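PDB 4Q05: esterase E25 from Uncultured bacterium, which probably hydrolyses ester bonds as a dimeric serine esterase of the GTSAG motif subfamily within the bacterial hormone-sensitive lipase family. Local coordinates for residues Ser103-His108 with Tyr118-Glu123; Ile200-Ser205 with Asp225-Leu230; Asp168-Pro173 with Arg181-Thr186; Arg254-Tyr259 with Asp302-Ala307. All coordinates share one frame; numbering follows the deposited sequence.

Along the chain the contacts come in the order 1, 3, 2, 4, sampling one alpha/beta hydrolase fold from its sheet margin to its probable active site. Contact 1 is the hairpin at one margin, and contact 2 pairs two parallel strands further in, their centres about 19 Å apart. Contact 3 ties the loop after strand 164-168 to helix 179-194, which leads on to strand 200-205; its Y169 side chain touches the probable nucleophile elbow. Contact 4 lies across the chain's centre from contacts 1 and 2, with centres about 30 Å and 24 Å away, yet its nearest atoms are about 7 Å from contact 2. The L304 side chain is about 13 Å from a bound sodium ion.

Contact 1 (Ser103-His108 with Tyr118-Glu123); sequences SVSVEH and YVTPVE
V104 and V119 press together methyl to methyl, CG1 against CG1 at 3.5 Å, closer than usual van der Waals contact. In both valines CG1 stands anti to the backbone N (chi1 -177° and -179°), which aims the two methyls at each other while the side chains slant across one another. V106 adds a looser touch from CG2, and this valine face packs on helix 151-160, V104 and V106 both meeting I154 and V119 meeting A157. Behind the face lies an antiparallel beta hairpin, strands 105-111 and 114-120, with V106 and V119 as a non-hydrogen-bonded pair. The flanking pairs are bonded both ways: S105 N reaches T120 O at 2.8 Å and E107 N reaches Y118 O at 2.9 Å, each with its return bond. The other face, carrying S105, E107, Y118 and T120, is looser and wetter. A water there donates to Y118 O at 2.8 Å and hydrogen-bonds T120 OG1 at 2.8 Å, while the carbons S105 CB and T120 CB stay 4.1 Å apart. Past the strand ends, a second water donates to both S103 O and T120 O, though even this exposed end has one tight carbon contact, V122 CG1 against S103 CB at 3.5 Å.

Contact 2 (Ile200-Ser205 with Asp225-Leu230); sequences IALGGS and DLPGAL
The carbonyl of I200 meets P227 and G228, and the flat groups of this contact are peptide units of this kind. G228 N donates to I200 O at 2.7 Å, standing nearly along the C=O axis although the N-H itself is bent (134°). P227, a puckered ring brought up by its CB and CG corner, comes from above the plane of the I200 carbonyl and sets CB 3.3 Å from I200 O. One step on, L202 N donates to A229 O at 3.0 Å with a straighter N-H (154°), the donor tilted from the carbonyl plane. A201 CA adds a CA-H contact to A229 O at 3.2 Å, and separately L230 CA approaches L202 O at 3.1 Å.

The bridges A201 with A229 and L202 with L230 are parallel, and their side chains leave the sheet by opposite faces. On one, the small A201 CB and A229 CB are neighbours, with F133 of the adjoining strand beside A201. On the other, L202 CB meets both P227 CG, at 3.8 Å, and L230 CD2, at 4.0 Å, with L202 CD2 also near P227 CG. L202 packs as well against T212 and L215 of helix 206-221. All seven touching residues are buried. Strand 200-205, helix 206-221 and strand 229-235 form a beta-alpha-beta crossover, and the sequence from G204 through S206 to G208 fits the GxSxG nucleophile elbow typical of alpha/beta hydrolases.

Contact 3 (Asp168-Pro173 with Arg181-Thr186); sequences DYRMPP and RDDVFT
R170 meets D183 at about a right angle, arginine side chain across aspartate side chain, with the guanidinium and carboxylate planes turned 40° apart. The arginine grips side-on: NE gives its N-H to D183 OD2 at 3.0 Å on the syn side, while NH2 reaches D183 OD1 at 3.0 Å from above the carboxylate plane. A bend at chi3 (-60°) folds the chain so that the guanidinium edge faces the acid. The backbone adds a third grip, R170 N to D183 OD2 at 2.8 Å on the anti side, and this bond is nearly straight (162°).

Y169 runs alongside V184, both pointing the same way, with CD2 4.2 Å from V184 CG2; its CB meets D183 CB at 3.9 Å. Its ring stacks on H137, and its OH is hydrogen-bonded to H137 O. Replacing D183 by an alanine removes both acceptors and would probably leave the R170 guanidinium free to turn and R170 N without its partner.

D183 is buried in the second turn of helix 179-194, and a water donates to its OD2 only weakly. The salt bridge and backbone bond together join the loop after strand 164-168 to this helix, and the arginine's charge is likely to keep the buried carboxylate ionised.

Contact 4 (Arg254-Tyr259 with Asp302-Ala307); sequences RNLVTY and DLLLSA
L303 and L256 join the loop before helix 262-271 to the turn that carries D302, the probable acid of the catalytic triad, and leads into helix 305-317. The turn holds itself: D302 OD1 accepts from L304 N at 2.8 Å, an Asx turn, within a type I turn from D302 to L305. L303 points toward the loop, while L304 brings only the outer part of its side chain to it. L303, whose CG is anti to its backbone N (chi1 -160°), sets CD2 over a face of the T258-Y259 peptide, 3.7 Å from both T258 C and Y259 N, and the same methyl lies 3.9 Å from L256 CB. L256 extends with chi2 at 180° and puts CD1 against L304 CG at 3.9 Å, the two side chains meeting at about a right angle. D253 also links the segments, one carboxylate oxygen accepting from L303 N and the other from N255 N and L256 N.

At the start of helix 305-317, S306 OG is hydrogen-bonded to E328 of the second subunit. D302 OD2 is held by T298 and T234, and its side chain touches H332. An aspartate just beyond strand 294-299, next to a histidine, is consistent with the acid position of the alpha/beta hydrolase catalytic triad.

Contact 1 (Ser103-His108 with Tyr118-Glu123)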
loop_
_atom_site.group_PDB
_atom_site.type_symbol
_atom_site.label_atom_id
_atom_site.label_comp_id
_atom_site.label_asym_id
_atom_site.label_seq_id
_atom_site.Cartn_x
_atom_site.Cartn_y
_atom_site.Cartn_z
ATOM N N SER A 103 -24.647 -19.469 -6.534
ATOM C CA SER A 103 -25.270 -19.693 -7.825
ATOM C C SER A 103 -24.305 -19.324 -8.948
ATOM O O SER A 103 -24.685 -18.683 -9.923
ATOM C CB SER A 103 -26.560 -18.875 -7.936
ATOM O OG SER A 103 -27.523 -19.338 -7.002
ATOM N N VAL A 104 -23.049 -19.721 -8.799
ATOM C CA VAL A 104 -22.075 -19.502 -9.846
ATOM C C VAL A 104 -21.948 -20.787 -10.649
ATOM O O VAL A 104 -21.815 -21.871 -10.089
ATOM C CB VAL A 104 -20.705 -19.086 -9.277
ATOM C CG1 VAL A 104 -19.740 -18.796 -10.409
ATOM C CG2 VAL A 104 -20.857 -17.849 -8.409
ATOM N N SER A 105 -22.035 -20.664 -11.966
ATOM C CA SER A 105 -21.849 -21.803 -12.848
ATOM C C SER A 105 -20.356 -21.970 -13.072
ATOM O O SER A 105 -19.679 -21.016 -13.457
ATOM C CB SER A 105 -22.568 -21.550 -14.179
ATOM O OG SER A 105 -22.059 -22.371 -15.210
ATOM N N VAL A 106 -19.843 -23.172 -12.813
ATOM C CA VAL A 106 -18.451 -23.482 -13.108
ATOM C C VAL A 106 -18.353 -24.689 -14.029
ATOM O O VAL A 106 -18.677 -25.814 -13.636
ATOM C CB VAL A 106 -17.644 -23.763 -11.838
ATOM C CG1 VAL A 106 -16.198 -24.043 -12.204
ATOM C CG2 VAL A 106 -17.749 -22.579 -10.874
ATOM N N GLU A 107 -17.900 -24.460 -15.254
ATOM C CA GLU A 107 -17.949 -25.513 -16.270
ATOM C C GLU A 107 -16.614 -25.713 -16.948
ATOM O O GLU A 107 -16.058 -24.769 -17.515
ATOM C CB GLU A 107 -19.002 -25.189 -17.329
ATOM C CG GLU A 107 -20.438 -25.242 -16.804
ATOM C CD GLU A 107 -20.935 -26.662 -16.576
ATOM O OE1 GLU A 107 -20.197 -27.627 -16.887
ATOM O OE2 GLU A 107 -22.071 -26.814 -16.091
ATOM N N HIS A 108 -16.115 -26.944 -16.896
ATOM C CA HIS A 108 -14.850 -27.282 -17.517
ATOM C C HIS A 108 -14.998 -27.266 -19.021
ATOM O O HIS A 108 -16.049 -27.611 -19.558
ATOM C CB HIS A 108 -14.396 -28.674 -17.085
ATOM C CG HIS A 108 -13.041 -29.048 -17.598
ATOM N ND1 HIS A 108 -11.897 -28.358 -17.256
ATOM C CD2 HIS A 108 -12.646 -30.032 -18.439
ATOM C CE1 HIS A 108 -10.855 -28.905 -17.858
ATOM N NE2 HIS A 108 -11.283 -29.923 -18.581
ATOM N N TYR A 118 -15.180 -22.140 -17.390
ATOM C CA TYR A 118 -16.093 -21.037 -17.624
ATOM C C TYR A 118 -16.853 -20.790 -16.335
ATOM O O TYR A 118 -17.537 -21.674 -15.839
ATOM C CB TYR A 118 -17.075 -21.374 -18.735
ATOM C CG TYR A 118 -16.424 -21.500 -20.094
ATOM C CD1 TYR A 118 -15.847 -22.697 -20.496
ATOM C CD2 TYR A 118 -16.389 -20.420 -20.975
ATOM C CE1 TYR A 118 -15.256 -22.814 -21.739
ATOM C CE2 TYR A 118 -15.797 -20.532 -22.217
ATOM C CZ TYR A 118 -15.232 -21.730 -22.592
ATOM O OH TYR A 118 -14.638 -21.853 -23.828
ATOM N N VAL A 119 -16.720 -19.585 -15.804
ATOM C CA VAL A 119 -17.260 -19.236 -14.495
ATOM C C VAL A 119 -18.234 -18.094 -14.713
ATOM O O VAL A 119 -17.832 -16.979 -15.036
ATOM C CB VAL A 119 -16.137 -18.821 -13.514
ATOM C CG1 VAL A 119 -16.713 -18.477 -12.114
ATOM C CG2 VAL A 119 -15.096 -19.933 -13.387
ATOM N N THR A 120 -19.521 -18.398 -14.589
ATOM C CA THR A 120 -20.574 -17.433 -14.881
ATOM C C THR A 120 -21.376 -17.133 -13.620
ATOM O O THR A 120 -21.988 -18.031 -13.044
ATOM C CB THR A 120 -21.537 -17.981 -15.952
ATOM O OG1 THR A 120 -20.782 -18.617 -16.987
ATOM C CG2 THR A 120 -22.375 -16.866 -16.553
ATOM N N PRO A 121 -21.370 -15.866 -13.183
ATOM C CA PRO A 121 -22.110 -15.459 -11.985
ATOM C C PRO A 121 -23.570 -15.219 -12.345
ATOM O O PRO A 121 -23.844 -15.056 -13.525
ATOM C CB PRO A 121 -21.451 -14.130 -11.625
ATOM C CG PRO A 121 -21.070 -13.552 -12.933
ATOM C CD PRO A 121 -20.696 -14.725 -13.828
ATOM N N VAL A 122 -24.478 -15.190 -11.372
ATOM C CA VAL A 122 -25.888 -14.948 -11.685
ATOM C C VAL A 122 -26.112 -13.530 -12.160
ATOM O O VAL A 122 -27.047 -13.257 -12.906
ATOM C CB VAL A 122 -26.812 -15.183 -10.479
ATOM C CG1 VAL A 122 -27.300 -16.617 -10.456
ATOM C CG2 VAL A 122 -26.108 -14.812 -9.186
ATOM N N GLU A 123 -25.260 -12.618 -11.711
ATOM C CA GLU A 123 -25.426 -11.223 -12.064
ATOM C C GLU A 123 -24.185 -10.701 -12.767
ATOM O O GLU A 123 -23.108 -10.648 -12.184
ATOM C CB GLU A 123 -25.723 -10.394 -10.810
ATOM C CG GLU A 123 -25.986 -8.913 -11.055
ATOM C CD GLU A 123 -26.205 -8.145 -9.752
ATOM O OE1 GLU A 123 -26.430 -8.797 -8.709
ATOM O OE2 GLU A 123 -26.130 -6.898 -9.766
HETATM O O HOH W 1 -25.035 -18.658 -12.661
HETATM O O HOH W 2 -20.228 -21.301 -16.608
#

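Contact 2 (Ile200-Ser205 with Asp225-Leu230)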
loop_
_atom_site.group_PDB
_atom_site.type_symbol
_atom_site.label_atom_id
_atom_site.label_comp_id
_atom_site.label_asym_id
_atom_site.label_seq_id
_atom_site.Cartn_x
_atom_site.Cartn_y
_atom_site.Cartn_z
ATOM N N ILE A 200 -11.339 -7.335 -22.729
ATOM C CA ILE A 200 -10.814 -8.396 -21.884
ATOM C C ILE A 200 -9.986 -7.856 -20.736
ATOM O O ILE A 200 -9.080 -7.038 -20.938
ATOM C CB ILE A 200 -9.961 -9.372 -22.712
ATOM C CG1 ILE A 200 -10.845 -10.106 -23.725
ATOM C CG2 ILE A 200 -9.221 -10.367 -21.803
ATOM C CD1 ILE A 200 -10.075 -11.045 -24.623
ATOM N N ALA A 201 -10.310 -8.307 -19.524
ATOM C CA ALA A 201 -9.421 -8.114 -18.385
ATOM C C ALA A 201 -8.668 -9.422 -18.147
ATOM O O ALA A 201 -9.173 -10.503 -18.411
ATOM C CB ALA A 201 -10.199 -7.683 -17.122
ATOM N N LEU A 202 -7.449 -9.316 -17.658
ATOM C CA LEU A 202 -6.629 -10.487 -17.456
ATOM C C LEU A 202 -5.954 -10.413 -16.105
ATOM O O LEU A 202 -5.354 -9.399 -15.744
ATOM C CB LEU A 202 -5.548 -10.539 -18.543
ATOM C CG LEU A 202 -4.412 -11.543 -18.338
ATOM C CD1 LEU A 202 -4.942 -12.964 -18.469
ATOM C CD2 LEU A 202 -3.270 -11.306 -19.327
ATOM N N GLY A 203 -6.007 -11.493 -15.354
ATOM C CA GLY A 203 -5.135 -11.551 -14.212
ATOM C C GLY A 203 -5.544 -12.524 -13.152
ATOM O O GLY A 203 -6.344 -13.424 -13.378
ATOM N N GLY A 204 -4.952 -12.346 -11.983
ATOM C CA GLY A 204 -5.149 -13.269 -10.888
ATOM C C GLY A 204 -4.094 -12.996 -9.850
ATOM O O GLY A 204 -3.726 -11.849 -9.628
ATOM N N SER A 205 -3.566 -14.047 -9.245
ATOM C CA SER A 205 -2.786 -13.868 -8.042
ATOM C C SER A 205 -1.546 -14.736 -8.048
ATOM O O SER A 205 -1.446 -15.688 -8.824
ATOM C CB SER A 205 -3.661 -14.179 -6.831
ATOM O OG SER A 205 -4.155 -15.505 -6.927
ATOM N N ASP A 225 -2.335 -7.110 -29.557
ATOM C CA ASP A 225 -3.293 -6.311 -28.801
ATOM C C ASP A 225 -3.299 -6.722 -27.321
ATOM O O ASP A 225 -3.176 -7.900 -26.999
ATOM C CB ASP A 225 -4.689 -6.460 -29.394
ATOM C CG ASP A 225 -4.867 -5.682 -30.696
ATOM O OD1 ASP A 225 -3.882 -5.113 -31.207
ATOM O OD2 ASP A 225 -6.006 -5.643 -31.206
ATOM N N LEU A 226 -3.443 -5.749 -26.428
ATOM C CA LEU A 226 -3.357 -6.015 -24.987
ATOM C C LEU A 226 -4.727 -6.035 -24.347
ATOM O O LEU A 226 -5.666 -5.453 -24.874
ATOM C CB LEU A 226 -2.522 -4.940 -24.302
ATOM C CG LEU A 226 -1.134 -4.700 -24.890
ATOM C CD1 LEU A 226 -0.438 -3.580 -24.125
ATOM C CD2 LEU A 226 -0.325 -5.973 -24.827
ATOM N N PRO A 227 -4.851 -6.695 -23.187
ATOM C CA PRO A 227 -6.129 -6.636 -22.467
ATOM C C PRO A 227 -6.476 -5.192 -22.107
ATOM O O PRO A 227 -5.580 -4.349 -22.035
ATOM C CB PRO A 227 -5.847 -7.438 -21.185
ATOM C CG PRO A 227 -4.716 -8.324 -21.519
ATOM C CD PRO A 227 -3.863 -7.535 -22.489
ATOM N N GLY A 228 -7.758 -4.916 -21.892
ATOM C CA GLY A 228 -8.192 -3.598 -21.473
ATOM C C GLY A 228 -7.798 -3.271 -20.038
ATOM O O GLY A 228 -7.730 -2.105 -19.659
ATOM N N ALA A 229 -7.545 -4.298 -19.236
ATOM C CA ALA A 229 -7.188 -4.095 -17.828
ATOM C C ALA A 229 -6.510 -5.336 -17.264
ATOM O O ALA A 229 -6.751 -6.447 -17.741
ATOM C CB ALA A 229 -8.428 -3.776 -17.009
ATOM N N LEU A 230 -5.665 -5.154 -16.250
ATOM C CA LEU A 230 -5.050 -6.293 -15.583
ATOM C C LEU A 230 -5.444 -6.278 -14.129
ATOM O O LEU A 230 -5.634 -5.212 -13.549
ATOM C CB LEU A 230 -3.530 -6.211 -15.649
ATOM C CG LEU A 230 -2.885 -6.119 -17.020
ATOM C CD1 LEU A 230 -1.373 -6.188 -16.838
ATOM C CD2 LEU A 230 -3.384 -7.240 -17.931
#

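Contact 3 (Asp168-Pro173 with Arg181-Thr186)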
loop_
_atom_site.group_PDB
_atom_site.type_symbol
_atom_site.label_atom_id
_atom_site.label_comp_id
_atom_site.label_asym_id
_atom_site.label_seq_id
_atom_site.Cartn_x
_atom_site.Cartn_y
_atom_site.Cartn_z
ATOM N N ASP A 168 -6.694 -23.272 -16.658
ATOM C CA ASP A 168 -6.100 -24.359 -15.905
ATOM C C ASP A 168 -4.815 -24.758 -16.634
ATOM O O ASP A 168 -4.730 -25.802 -17.282
ATOM C CB ASP A 168 -7.104 -25.504 -15.840
ATOM C CG ASP A 168 -6.541 -26.744 -15.200
ATOM O OD1 ASP A 168 -5.527 -26.665 -14.477
ATOM O OD2 ASP A 168 -7.134 -27.811 -15.421
ATOM N N TYR A 169 -3.819 -23.893 -16.533
ATOM C CA TYR A 169 -2.596 -24.052 -17.291
ATOM C C TYR A 169 -1.768 -25.194 -16.747
ATOM O O TYR A 169 -1.831 -25.511 -15.557
ATOM C CB TYR A 169 -1.786 -22.752 -17.265
ATOM C CG TYR A 169 -1.684 -22.114 -15.891
ATOM C CD1 TYR A 169 -0.727 -22.535 -14.979
ATOM C CD2 TYR A 169 -2.546 -21.089 -15.511
ATOM C CE1 TYR A 169 -0.618 -21.954 -13.724
ATOM C CE2 TYR A 169 -2.448 -20.494 -14.249
ATOM C CZ TYR A 169 -1.477 -20.936 -13.364
ATOM O OH TYR A 169 -1.354 -20.352 -12.125
ATOM N N ARG A 170 -0.984 -25.803 -17.627
ATOM C CA ARG A 170 -0.136 -26.925 -17.247
ATOM C C ARG A 170 0.987 -26.429 -16.348
ATOM O O ARG A 170 1.582 -25.378 -16.610
ATOM C CB ARG A 170 0.451 -27.602 -18.502
ATOM C CG ARG A 170 -0.547 -28.408 -19.345
ATOM C CD ARG A 170 0.066 -28.814 -20.705
ATOM N NE ARG A 170 0.458 -27.634 -21.471
ATOM C CZ ARG A 170 1.541 -27.541 -22.242
ATOM N NH1 ARG A 170 2.368 -28.572 -22.372
ATOM N NH2 ARG A 170 1.797 -26.403 -22.887
ATOM N N MET A 171 1.290 -27.193 -15.304
ATOM C CA MET A 171 2.262 -26.772 -14.309
ATOM C C MET A 171 3.342 -27.822 -14.075
ATOM O O MET A 171 3.129 -29.003 -14.328
ATOM C CB MET A 171 1.549 -26.508 -12.975
ATOM C CG MET A 171 0.645 -25.284 -12.954
ATOM S SD MET A 171 -0.103 -25.081 -11.308
ATOM C CE MET A 171 -1.187 -26.510 -11.262
ATOM N N PRO A 172 4.503 -27.397 -13.559
ATOM C CA PRO A 172 5.475 -28.380 -13.071
ATOM C C PRO A 172 4.842 -29.161 -11.922
ATOM O O PRO A 172 3.892 -28.659 -11.301
ATOM C CB PRO A 172 6.624 -27.513 -12.537
ATOM C CG PRO A 172 6.413 -26.152 -13.116
ATOM C CD PRO A 172 4.932 -26.011 -13.320
ATOM N N PRO A 173 5.378 -30.353 -11.600
ATOM C CA PRO A 173 6.577 -30.969 -12.183
ATOM C C PRO A 173 6.322 -31.681 -13.511
ATOM O O PRO A 173 7.272 -31.879 -14.264
ATOM C CB PRO A 173 6.969 -32.010 -11.129
ATOM C CG PRO A 173 5.675 -32.426 -10.538
ATOM C CD PRO A 173 4.886 -31.128 -10.444
ATOM N N ARG A 181 3.064 -20.713 -19.347
ATOM C CA ARG A 181 3.140 -19.524 -20.184
ATOM C C ARG A 181 2.483 -19.791 -21.535
ATOM O O ARG A 181 1.652 -19.004 -22.003
ATOM C CB ARG A 181 4.610 -19.143 -20.362
ATOM C CG ARG A 181 4.948 -18.193 -21.506
ATOM C CD ARG A 181 6.468 -18.061 -21.578
ATOM N NE ARG A 181 6.909 -16.971 -22.437
ATOM C CZ ARG A 181 7.166 -15.736 -22.014
ATOM N NH1 ARG A 181 7.027 -15.413 -20.727
ATOM N NH2 ARG A 181 7.559 -14.818 -22.886
ATOM N N ASP A 182 2.856 -20.906 -22.157
ATOM C CA ASP A 182 2.327 -21.260 -23.477
ATOM C C ASP A 182 0.808 -21.385 -23.456
ATOM O O ASP A 182 0.116 -20.869 -24.341
ATOM C CB ASP A 182 2.948 -22.574 -23.987
ATOM C CG ASP A 182 4.419 -22.425 -24.375
ATOM O OD1 ASP A 182 4.895 -21.278 -24.533
ATOM O OD2 ASP A 182 5.097 -23.464 -24.518
ATOM N N ASP A 183 0.298 -22.081 -22.447
ATOM C CA ASP A 183 -1.142 -22.257 -22.296
ATOM C C ASP A 183 -1.889 -20.947 -22.166
ATOM O O ASP A 183 -2.934 -20.747 -22.803
ATOM C CB ASP A 183 -1.460 -23.144 -21.099
ATOM C CG ASP A 183 -1.111 -24.594 -21.354
ATOM O OD1 ASP A 183 -0.730 -24.899 -22.504
ATOM O OD2 ASP A 183 -1.226 -25.411 -20.417
ATOM N N VAL A 184 -1.370 -20.043 -21.349
ATOM C CA VAL A 184 -2.043 -18.763 -21.217
ATOM C C VAL A 184 -2.021 -18.026 -22.553
ATOM O O VAL A 184 -3.040 -17.514 -23.005
ATOM C CB VAL A 184 -1.457 -17.910 -20.085
ATOM C CG1 VAL A 184 -2.103 -16.550 -20.082
ATOM C CG2 VAL A 184 -1.692 -18.611 -18.747
ATOM N N PHE A 185 -0.869 -18.010 -23.209
ATOM C CA PHE A 185 -0.778 -17.365 -24.516
ATOM C C PHE A 185 -1.747 -17.991 -25.525
ATOM O O PHE A 185 -2.425 -17.288 -26.273
ATOM C CB PHE A 185 0.654 -17.434 -25.032
ATOM C CG PHE A 185 0.838 -16.815 -26.383
ATOM C CD1 PHE A 185 0.838 -15.442 -26.532
ATOM C CD2 PHE A 185 1.015 -17.608 -27.503
ATOM C CE1 PHE A 185 1.007 -14.864 -27.776
ATOM C CE2 PHE A 185 1.187 -17.037 -28.752
ATOM C CZ PHE A 185 1.187 -15.663 -28.885
ATOM N N THR A 186 -1.818 -19.319 -25.526
ATOM C CA THR A 186 -2.690 -20.042 -26.454
ATOM C C THR A 186 -4.136 -19.617 -26.297
ATOM O O THR A 186 -4.816 -19.312 -27.273
ATOM C CB THR A 186 -2.583 -21.570 -26.231
ATOM O OG1 THR A 186 -1.293 -22.019 -26.645
ATOM C CG2 THR A 186 -3.634 -22.313 -27.025
HETATM O O HOH W 3 -4.140 -26.996 -19.767
#

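Contact 4 (Arg254-Tyr259 with Asp302-Ala307)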
loop_
_atom_site.group_PDB
_atom_site.type_symbol
_atom_site.label_atom_id
_atom_site.label_comp_id
_atom_site.label_asym_id
_atom_site.label_seq_id
_atom_site.Cartn_x
_atom_site.Cartn_y
_atom_site.Cartn_z
ATOM N N ARG A 254 -0.152 -15.863 7.362
ATOM C CA ARG A 254 -0.672 -17.146 7.845
ATOM C C ARG A 254 -0.776 -18.184 6.735
ATOM O O ARG A 254 -0.961 -19.371 7.005
ATOM C CB ARG A 254 -2.040 -16.960 8.492
ATOM C CG ARG A 254 -3.133 -16.635 7.487
ATOM C CD ARG A 254 -4.354 -16.007 8.128
ATOM N NE ARG A 254 -5.391 -15.886 7.115
ATOM C CZ ARG A 254 -6.541 -16.551 7.123
ATOM N NH1 ARG A 254 -6.834 -17.358 8.136
ATOM N NH2 ARG A 254 -7.399 -16.390 6.123
ATOM N N ASN A 255 -0.656 -17.739 5.486
ATOM C CA ASN A 255 -0.818 -18.636 4.361
ATOM C C ASN A 255 0.494 -19.121 3.763
ATOM O O ASN A 255 0.717 -20.326 3.671
ATOM C CB ASN A 255 -1.729 -18.017 3.300
ATOM C CG ASN A 255 -3.060 -17.579 3.880
ATOM O OD1 ASN A 255 -3.515 -16.452 3.667
ATOM N ND2 ASN A 255 -3.675 -18.460 4.653
ATOM N N LEU A 256 1.356 -18.196 3.349
ATOM C CA LEU A 256 2.671 -18.564 2.846
ATOM C C LEU A 256 3.644 -18.843 3.994
ATOM O O LEU A 256 4.550 -19.680 3.869
ATOM C CB LEU A 256 3.227 -17.469 1.936
ATOM C CG LEU A 256 2.477 -17.238 0.624
ATOM C CD1 LEU A 256 3.124 -16.113 -0.189
ATOM C CD2 LEU A 256 2.442 -18.537 -0.176
ATOM N N VAL A 257 3.430 -18.147 5.108
ATOM C CA VAL A 257 4.268 -18.243 6.310
ATOM C C VAL A 257 5.720 -17.798 6.123
ATOM O O VAL A 257 6.196 -16.917 6.834
ATOM C CB VAL A 257 4.265 -19.663 6.940
ATOM C CG1 VAL A 257 4.995 -19.633 8.259
ATOM C CG2 VAL A 257 2.847 -20.176 7.154
ATOM N N THR A 258 6.431 -18.430 5.197
ATOM C CA THR A 258 7.836 -18.127 4.979
ATOM C C THR A 258 8.239 -18.461 3.549
ATOM O O THR A 258 7.644 -19.327 2.909
ATOM C CB THR A 258 8.743 -18.897 5.975
ATOM O OG1 THR A 258 10.107 -18.520 5.783
ATOM C CG2 THR A 258 8.617 -20.404 5.778
ATOM N N TYR A 259 9.244 -17.755 3.049
ATOM C CA TYR A 259 9.803 -18.027 1.743
ATOM C C TYR A 259 10.604 -19.323 1.789
ATOM O O TYR A 259 10.615 -20.085 0.824
ATOM C CB TYR A 259 10.722 -16.881 1.354
ATOM C CG TYR A 259 11.422 -17.044 0.028
ATOM C CD1 TYR A 259 10.848 -16.559 -1.138
ATOM C CD2 TYR A 259 12.669 -17.650 -0.055
ATOM C CE1 TYR A 259 11.492 -16.688 -2.362
ATOM C CE2 TYR A 259 13.323 -17.788 -1.270
ATOM C CZ TYR A 259 12.725 -17.307 -2.420
ATOM O OH TYR A 259 13.360 -17.428 -3.636
ATOM N N ASP A 302 0.857 -9.640 4.230
ATOM C CA ASP A 302 1.184 -10.415 3.039
ATOM C C ASP A 302 2.692 -10.571 2.905
ATOM O O ASP A 302 3.423 -9.573 2.922
ATOM C CB ASP A 302 0.651 -9.674 1.823
ATOM C CG ASP A 302 0.573 -10.540 0.570
ATOM O OD1 ASP A 302 1.210 -11.620 0.500
ATOM O OD2 ASP A 302 -0.138 -10.108 -0.358
ATOM N N LEU A 303 3.151 -11.812 2.758
ATOM C CA LEU A 303 4.559 -12.081 2.483
ATOM C C LEU A 303 4.959 -11.442 1.158
ATOM O O LEU A 303 6.133 -11.129 0.951
ATOM C CB LEU A 303 4.830 -13.589 2.414
ATOM C CG LEU A 303 6.282 -14.020 2.618
ATOM C CD1 LEU A 303 6.639 -13.910 4.097
ATOM C CD2 LEU A 303 6.534 -15.458 2.103
ATOM N N LEU A 304 3.983 -11.257 0.266
ATOM C CA LEU A 304 4.239 -10.638 -1.042
ATOM C C LEU A 304 3.806 -9.170 -1.102
ATOM O O LEU A 304 3.662 -8.596 -2.191
ATOM C CB LEU A 304 3.555 -11.408 -2.175
ATOM C CG LEU A 304 3.939 -12.893 -2.267
ATOM C CD1 LEU A 304 3.320 -13.519 -3.512
ATOM C CD2 LEU A 304 5.448 -13.029 -2.304
ATOM N N LEU A 305 3.603 -8.565 0.056
ATOM C CA LEU A 305 3.333 -7.128 0.105
ATOM C C LEU A 305 4.371 -6.347 -0.720
ATOM O O LEU A 305 4.010 -5.511 -1.544
ATOM C CB LEU A 305 3.324 -6.643 1.554
ATOM C CG LEU A 305 3.333 -5.130 1.768
ATOM C CD1 LEU A 305 2.100 -4.478 1.142
ATOM C CD2 LEU A 305 3.441 -4.790 3.266
ATOM N N SER A 306 5.657 -6.630 -0.498
ATOM C CA SER A 306 6.732 -5.939 -1.210
ATOM C C SER A 306 6.640 -6.192 -2.713
ATOM O O SER A 306 6.762 -5.264 -3.524
ATOM C CB SER A 306 8.116 -6.376 -0.681
ATOM O OG SER A 306 8.366 -5.843 0.605
ATOM N N ALA A 307 6.428 -7.447 -3.098
ATOM C CA ALA A 307 6.317 -7.771 -4.524
ATOM C C ALA A 307 5.215 -6.924 -5.144
ATOM O O ALA A 307 5.324 -6.454 -6.287
ATOM C CB ALA A 307 6.012 -9.272 -4.728
#